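Local coordinates for protein thymidylate synthase ThyX (Streptomyces cacaoi subsp. asoensis, PDB 4P5A) that probably catalyses the reductive methylation of UMP or dUMP with methylenetetrahydrofolate as carbon donor, using FAD as cofactor, and works as a homotetramer, at residues 136-139 and 140-144. Sequence-based numbering, arbitrary orientation.
Sequences QVVR and SATRA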
ATOM      1  N   GLN B 136     -28.459  24.767 -21.640  1.00 20.77           N
ATOM      2  CA  GLN B 136     -28.223  25.614 -20.479  1.00 22.41           C
ATOM      3  C   GLN B 136     -26.864  25.256 -19.889  1.00 21.29           C
ATOM      4  O   GLN B 136     -26.049  26.158 -19.569  1.00 19.60           O
ATOM      5  CB  GLN B 136     -29.312  25.404 -19.399  1.00 23.31           C
ATOM      6  CG  GLN B 136     -30.470  26.373 -19.557  1.00 32.72           C
ATOM      7  CD  GLN B 136     -29.975  27.723 -20.162  1.00 41.48           C
ATOM      8  OE1 GLN B 136     -29.400  28.594 -19.453  1.00 41.49           O
ATOM      9  NE2 GLN B 136     -30.128  27.849 -21.497  1.00 44.56           N
ATOM     10  N   VAL B 137     -26.591  23.958 -19.816  1.00 19.92           N
ATOM     11  CA  VAL B 137     -25.211  23.547 -19.426  1.00 19.04           C
ATOM     12  C   VAL B 137     -24.110  24.063 -20.362  1.00 15.98           C
ATOM     13  O   VAL B 137     -23.148  24.709 -19.877  1.00 16.82           O
ATOM     14  CB  VAL B 137     -25.081  22.014 -19.149  1.00 19.18           C
ATOM     15  CG1 VAL B 137     -23.601  21.598 -18.900  1.00 19.11           C
ATOM     16  CG2 VAL B 137     -25.933  21.621 -17.932  1.00 24.51           C
ATOM     17  N   VAL B 138     -24.257  23.879 -21.666  1.00 16.39           N
ATOM     18  CA  VAL B 138     -23.263  24.324 -22.574  1.00 18.13           C
ATOM     19  C   VAL B 138     -23.136  25.834 -22.466  1.00 18.50           C
ATOM     20  O   VAL B 138     -22.042  26.398 -22.532  1.00 17.69           O
ATOM     21  CB  VAL B 138     -23.584  23.870 -23.994  1.00 18.54           C
ATOM     22  CG1 VAL B 138     -22.607  24.481 -24.994  1.00 25.18           C
ATOM     23  CG2 VAL B 138     -23.412  22.354 -24.015  1.00 17.98           C
ATOM     24  N   ARG B 139     -24.268  26.488 -22.366  1.00 18.60           N
ATOM     25  CA  ARG B 139     -24.244  27.951 -22.223  1.00 18.65           C
ATOM     26  C   ARG B 139     -23.464  28.467 -21.004  1.00 19.19           C
ATOM     27  O   ARG B 139     -22.614  29.381 -21.121  1.00 18.40           O
ATOM     28  CB  ARG B 139     -25.685  28.509 -22.218  1.00 19.28           C
ATOM     29  CG  ARG B 139     -25.681  30.050 -22.042  1.00 18.52           C
ATOM     30  CD  ARG B 139     -27.037  30.691 -22.270  1.00 17.16           C
ATOM     31  NE  ARG B 139     -26.975  32.146 -22.053  1.00 18.22           N
ATOM     32  CZ  ARG B 139     -28.073  32.908 -22.048  1.00 23.43           C
ATOM     33  NH1 ARG B 139     -27.999  34.220 -21.821  1.00 18.23           N
ATOM     34  NH2 ARG B 139     -29.257  32.331 -22.274  1.00 23.98           N
ATOM     35  N   SER B 140     -23.772  27.945 -19.833  1.00 19.17           N
ATOM     36  CA  SER B 140     -23.130  28.400 -18.617  1.00 19.82           C
ATOM     37  C   SER B 140     -21.663  28.011 -18.588  1.00 17.86           C
ATOM     38  O   SER B 140     -20.808  28.821 -18.133  1.00 18.03           O
ATOM     39  CB  SER B 140     -23.781  27.761 -17.405  1.00 20.29           C
ATOM     40  OG  SER B 140     -25.061  28.305 -17.168  1.00 25.19           O
ATOM     41  N   ALA B 141     -21.397  26.774 -19.024  1.00 16.40           N
ATOM     42  CA  ALA B 141     -19.986  26.271 -18.979  1.00 18.09           C
ATOM     43  C   ALA B 141     -19.153  27.123 -19.936  1.00 20.24           C
ATOM     44  O   ALA B 141     -18.088  27.609 -19.582  1.00 19.02           O
ATOM     45  CB  ALA B 141     -19.943  24.820 -19.345  1.00 18.39           C
ATOM     46  N   THR B 142     -19.672  27.360 -21.161  1.00 18.41           N
ATOM     47  CA  THR B 142     -18.952  28.194 -22.091  1.00 19.15           C
ATOM     48  C   THR B 142     -18.585  29.533 -21.465  1.00 18.87           C
ATOM     49  O   THR B 142     -17.450  29.984 -21.595  1.00 15.95           O
ATOM     50  CB  THR B 142     -19.759  28.407 -23.405  1.00 19.21           C
ATOM     51  OG1 THR B 142     -19.908  27.141 -24.017  1.00 23.01           O
ATOM     52  CG2 THR B 142     -18.975  29.324 -24.407  1.00 18.88           C
ATOM     53  N   ARG B 143     -19.532  30.171 -20.793  1.00 16.98           N
ATOM     54  CA  ARG B 143     -19.275  31.514 -20.318  1.00 19.90           C
ATOM     55  C   ARG B 143     -18.226  31.473 -19.181  1.00 18.23           C
ATOM     56  O   ARG B 143     -17.271  32.277 -19.116  1.00 16.97           O
ATOM     57  CB  ARG B 143     -20.586  32.110 -19.792  1.00 19.25           C
ATOM     58  CG  ARG B 143     -20.586  33.598 -19.613  1.00 26.65           C
ATOM     59  CD  ARG B 143     -20.343  33.932 -18.221  1.00 28.12           C
ATOM     60  NE  ARG B 143     -20.398  35.349 -17.872  1.00 24.06           N
ATOM     61  CZ  ARG B 143     -21.166  35.844 -16.923  1.00 26.63           C
ATOM     62  NH1 ARG B 143     -22.027  35.057 -16.270  1.00 27.07           N
ATOM     63  NH2 ARG B 143     -21.093  37.151 -16.635  1.00 28.99           N
ATOM     64  N   ALA B 144     -18.435  30.555 -18.275  1.00 19.28           N
ATOM     65  CA  ALA B 144     -17.459  30.433 -17.136  1.00 16.46           C
ATOM     66  C   ALA B 144     -16.071  30.061 -17.647  1.00 15.22           C
ATOM     67  O   ALA B 144     -15.090  30.639 -17.166  1.00 16.28           O
ATOM     68  CB  ALA B 144     -17.964  29.448 -16.229  1.00 17.19           C
TER
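Thr142 places OG1 anti to its own carbonyl carbon (chi1 -63°), which turns the hydroxyl back along the helix toward Val138. Val138 has CG1 anti to its backbone N (chi1 173°), and this methyl lies 3.9 Å from OG1 of Thr142. The hydroxyl of Thr142 donates to the backbone carbonyl of Val138, with OG1 to O at 2.7 Å. Val138 O also accepts a bond from Thr142 N at 2.9 Å. The two donors reach it from opposite faces of the carbonyl plane, each tilted by about 30°. Two bonds therefore grip the Val138 oxygen, and the one from OG1 holds the Thr142 side chain in this rotation. This is the i to i-4 side-chain bond common for threonine and serine within alpha-helices, here in the first half of helix 131-157. The backbone bonds from residue i to i-4 continue before and after it. Ser140 N bonds to Gln136 O at 2.9 Å, and Ala141 N to Val137 O at 2.8 Å. The following bond, Arg143 N to Arg139 O, is longer at 3.2 Å. CB of Ala141 rests 3.3 Å from Val137 O. Another side of the helix faces a second subunit of the tetramer. There Ser140 OG hydrogen-bonds to Glu151 of that subunit. Arg143 NH1 forms salt bridges to Glu150 and Glu151 of the same neighbour. Val137 and Ala141 pack against the loop residues Pro109 and Val108 of their own chain.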